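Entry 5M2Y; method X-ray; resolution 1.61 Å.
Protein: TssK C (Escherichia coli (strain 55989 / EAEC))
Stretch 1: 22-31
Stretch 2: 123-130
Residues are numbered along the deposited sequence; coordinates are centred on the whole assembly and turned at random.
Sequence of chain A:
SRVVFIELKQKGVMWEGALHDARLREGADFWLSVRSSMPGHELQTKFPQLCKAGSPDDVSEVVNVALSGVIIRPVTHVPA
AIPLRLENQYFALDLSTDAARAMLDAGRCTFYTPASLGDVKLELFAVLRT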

# COMPACT_ATOMS: atom_id res chain seq x y z
N ALA A 22 -11.97 -12.96 -1.58
CA ALA A 22 -11.54 -14.33 -1.30
C ALA A 22 -10.29 -14.77 -2.05
O ALA A 22 -9.55 -15.60 -1.52
CB ALA A 22 -12.67 -15.31 -1.54
N ARG A 23 -10.04 -14.21 -3.25
CA ARG A 23 -8.88 -14.53 -4.10
C ARG A 23 -7.54 -14.12 -3.50
O ARG A 23 -6.55 -14.74 -3.82
CB ARG A 23 -9.04 -13.92 -5.49
CG ARG A 23 -10.26 -14.44 -6.24
CD ARG A 23 -10.52 -13.71 -7.54
NE ARG A 23 -10.94 -12.34 -7.35
CZ ARG A 23 -10.96 -11.41 -8.29
NH1 ARG A 23 -10.60 -11.74 -9.55
NH2 ARG A 23 -11.35 -10.19 -8.04
N LEU A 24 -7.53 -13.11 -2.61
CA LEU A 24 -6.33 -12.59 -1.93
C LEU A 24 -5.64 -13.60 -1.00
O LEU A 24 -4.43 -13.55 -0.84
CB LEU A 24 -6.63 -11.29 -1.17
CG LEU A 24 -7.17 -10.11 -2.00
CD1 LEU A 24 -7.59 -8.97 -1.11
CD2 LEU A 24 -6.15 -9.61 -3.00
N ARG A 25 -6.40 -14.52 -0.39
CA ARG A 25 -5.82 -15.54 0.49
C ARG A 25 -5.16 -16.69 -0.27
O ARG A 25 -4.44 -17.49 0.33
CB ARG A 25 -6.88 -16.05 1.47
CG ARG A 25 -6.78 -15.36 2.83
CD ARG A 25 -7.77 -14.22 3.01
NE ARG A 25 -9.09 -14.70 3.42
CZ ARG A 25 -10.22 -14.46 2.77
NH1 ARG A 25 -11.36 -14.95 3.22
NH2 ARG A 25 -10.22 -13.72 1.67
N GLU A 26 -5.37 -16.77 -1.59
CA GLU A 26 -4.80 -17.81 -2.45
C GLU A 26 -3.42 -17.48 -3.04
O GLU A 26 -2.86 -18.25 -3.83
CB GLU A 26 -5.77 -18.15 -3.59
CG GLU A 26 -7.04 -18.84 -3.15
CD GLU A 26 -8.22 -18.64 -4.09
OE1 GLU A 26 -7.99 -18.33 -5.29
OE2 GLU A 26 -9.37 -18.81 -3.63
N GLY A 27 -2.89 -16.33 -2.66
CA GLY A 27 -1.60 -15.87 -3.14
C GLY A 27 -1.72 -14.60 -3.94
O GLY A 27 -2.24 -14.60 -5.05
N ALA A 28 -1.32 -13.49 -3.30
CA ALA A 28 -1.29 -12.16 -3.90
C ALA A 28 -0.15 -11.33 -3.39
O ALA A 28 0.24 -11.45 -2.23
CB ALA A 28 -2.59 -11.42 -3.70
N ASP A 29 0.39 -10.49 -4.27
CA ASP A 29 1.44 -9.53 -3.98
C ASP A 29 0.85 -8.17 -4.26
O ASP A 29 0.03 -8.02 -5.17
CB ASP A 29 2.68 -9.79 -4.83
CG ASP A 29 3.29 -11.15 -4.55
OD1 ASP A 29 3.64 -11.42 -3.37
OD2 ASP A 29 3.47 -11.92 -5.52
N PHE A 30 1.21 -7.19 -3.44
CA PHE A 30 0.63 -5.85 -3.48
C PHE A 30 1.58 -4.76 -3.95
O PHE A 30 2.77 -4.82 -3.70
CB PHE A 30 0.08 -5.50 -2.10
CG PHE A 30 -1.00 -6.42 -1.59
CD1 PHE A 30 -0.68 -7.60 -0.93
CD2 PHE A 30 -2.34 -6.09 -1.75
CE1 PHE A 30 -1.67 -8.45 -0.47
CE2 PHE A 30 -3.33 -6.95 -1.28
CZ PHE A 30 -2.99 -8.12 -0.63
N TRP A 31 1.01 -3.76 -4.63
CA TRP A 31 1.73 -2.59 -5.12
C TRP A 31 0.94 -1.33 -4.88
O TRP A 31 -0.29 -1.33 -5.01
CB TRP A 31 1.99 -2.66 -6.63
CG TRP A 31 3.11 -3.55 -7.03
CD1 TRP A 31 4.39 -3.19 -7.32
CD2 TRP A 31 3.03 -4.96 -7.23
NE1 TRP A 31 5.12 -4.29 -7.67
CE2 TRP A 31 4.31 -5.40 -7.61
CE3 TRP A 31 2.00 -5.90 -7.12
CZ2 TRP A 31 4.59 -6.74 -7.85
CZ3 TRP A 31 2.27 -7.22 -7.37
CH2 TRP A 31 3.54 -7.63 -7.76
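Stretch 2 123-130: ELFAVLRT

The most unusual feature of this contact lies at its end, where Gly-27, with phi/psi of 117/104, leads into a β-strand and the side chain of Arg-129 folds over it. At these backbone angles a CB would be jammed against the carbonyl oxygen of the preceding residue, and it would also fall 2.8 Å from Arg-129 NE, so glycine fits on both counts. The guanidinium passes over the chain here, with Ala-28 N over one of its faces, and reaches Asp-29 in a salt bridge, Arg-129 NH1 to Asp-29 OD1 at 3.2 Å. The N-H...O angle of 121° makes the accompanying hydrogen bond weak.

From Glu-123 to Leu-128 the second stretch is an extended strand, antiparallel to strand 28-31; their N-to-C directions differ by 153°, and the axes approach to 4.5 Å. The register pairs Ala-28 with Leu-128, Asp-29 with Val-127, Phe-30 with Ala-126 and Trp-31 with Phe-125. As in any antiparallel ladder, narrow and wide pairs alternate. Asp-29 and Val-127 bond both ways, Asp-29 N to Val-127 O at 3.2 Å and Val-127 N to Asp-29 O at 2.8 Å; Trp-31 N to Phe-125 O at 2.9 Å and Phe-125 N to Trp-31 O at 3.0 Å repeat the pattern. Beyond the strand, Arg-129 N donates to Gly-27 O at 2.7 Å, nearly straight at 174°. A water bridges Gly-27 O, at 2.7 Å from its oxygen, and Arg-129 O, at 2.9 Å.

Ala-28, Phe-30, Ala-126 and Leu-128 share one face of the sheet. The small methyl of Ala-126 leaves space for larger neighbours: its CB lies 3.7 Å from Phe-30 CE2 and 3.7 Å from Leu-24 CD2. Through Leu-24 and Arg-23 the helical-phi/psi segment before the strand also rests against this face. The long side chain of Leu-128 reaches Ala-28, Arg-23 and Leu-24: Leu-128 CD2 lies 3.9 Å from Ala-28 CB and Leu-128 CD1 3.8 Å from Arg-23 CB.

The other face carries Asp-29, Trp-31, Phe-125 and Val-127. Here the broad indole reaches diagonally across the ladder, Trp-31 CZ3 meeting Val-127 CG2 at 3.4 Å, and so shields an apolar residue. Asp-29, partly exposed, can keep its charge hydrated: a second water lies 2.8 Å from Asp-29 OD2 and 2.7 Å from Val-127 O, donating to both.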

# COMPACT_ATOMS: atom_id res chain seq x y z
N GLU A 123 -3.18 4.48 -4.83
CA GLU A 123 -4.02 3.43 -5.38
C GLU A 123 -3.32 2.10 -5.05
O GLU A 123 -2.09 2.04 -5.14
CB GLU A 123 -4.28 3.61 -6.88
CG GLU A 123 -5.17 4.80 -7.18
CD GLU A 123 -5.66 4.92 -8.62
OE1 GLU A 123 -5.04 4.32 -9.51
OE2 GLU A 123 -6.66 5.63 -8.84
N LEU A 124 -4.08 1.08 -4.59
CA LEU A 124 -3.51 -0.21 -4.22
C LEU A 124 -4.02 -1.27 -5.17
O LEU A 124 -5.22 -1.31 -5.46
CB LEU A 124 -3.87 -0.56 -2.77
CG LEU A 124 -3.39 -1.91 -2.21
CD1 LEU A 124 -1.88 -1.95 -2.03
CD2 LEU A 124 -4.06 -2.20 -0.88
N PHE A 125 -3.08 -2.05 -5.73
CA PHE A 125 -3.32 -3.15 -6.66
C PHE A 125 -2.72 -4.43 -6.07
O PHE A 125 -1.64 -4.40 -5.48
CB PHE A 125 -2.62 -2.90 -8.01
CG PHE A 125 -3.07 -1.70 -8.80
CD1 PHE A 125 -2.48 -0.46 -8.61
CD2 PHE A 125 -4.04 -1.83 -9.78
CE1 PHE A 125 -2.89 0.64 -9.35
CE2 PHE A 125 -4.45 -0.72 -10.53
CZ PHE A 125 -3.88 0.50 -10.31
N ALA A 126 -3.40 -5.56 -6.28
CA ALA A 126 -2.90 -6.88 -5.91
C ALA A 126 -2.83 -7.70 -7.19
O ALA A 126 -3.75 -7.64 -8.02
CB ALA A 126 -3.80 -7.56 -4.90
N VAL A 127 -1.74 -8.39 -7.36
CA VAL A 127 -1.57 -9.25 -8.50
C VAL A 127 -1.71 -10.65 -7.97
O VAL A 127 -1.01 -11.03 -7.10
CB VAL A 127 -0.23 -9.03 -9.18
CG1 VAL A 127 0.00 -10.02 -10.29
CG2 VAL A 127 -0.17 -7.63 -9.73
N LEU A 128 -2.69 -11.37 -8.47
CA LEU A 128 -2.90 -12.72 -8.00
C LEU A 128 -1.85 -13.69 -8.51
O LEU A 128 -1.49 -13.67 -9.65
CB LEU A 128 -4.30 -13.21 -8.37
CG LEU A 128 -5.41 -12.30 -7.90
CD1 LEU A 128 -6.80 -12.74 -8.32
CD2 LEU A 128 -5.36 -12.07 -6.42
N ARG A 129 -1.35 -14.53 -7.63
CA ARG A 129 -0.36 -15.51 -7.99
C ARG A 129 -1.00 -16.74 -8.60
O ARG A 129 -2.04 -17.19 -8.14
CB ARG A 129 0.49 -15.91 -6.76
CG ARG A 129 1.26 -14.75 -6.18
CD ARG A 129 2.21 -15.09 -5.09
NE ARG A 129 1.52 -15.58 -3.92
CZ ARG A 129 1.79 -15.21 -2.68
NH1 ARG A 129 2.73 -14.35 -2.43
NH2 ARG A 129 1.14 -15.76 -1.68
N THR A 130 -0.36 -17.26 -9.64
CA THR A 130 -0.74 -18.48 -10.38
C THR A 130 -2.21 -18.97 -10.33
O THR A 130 -2.57 -19.83 -9.53
CB THR A 130 0.24 -19.62 -10.09
O HOH W 1 -4.05 -16.15 -6.40
O HOH W 2 1.62 -11.67 -7.57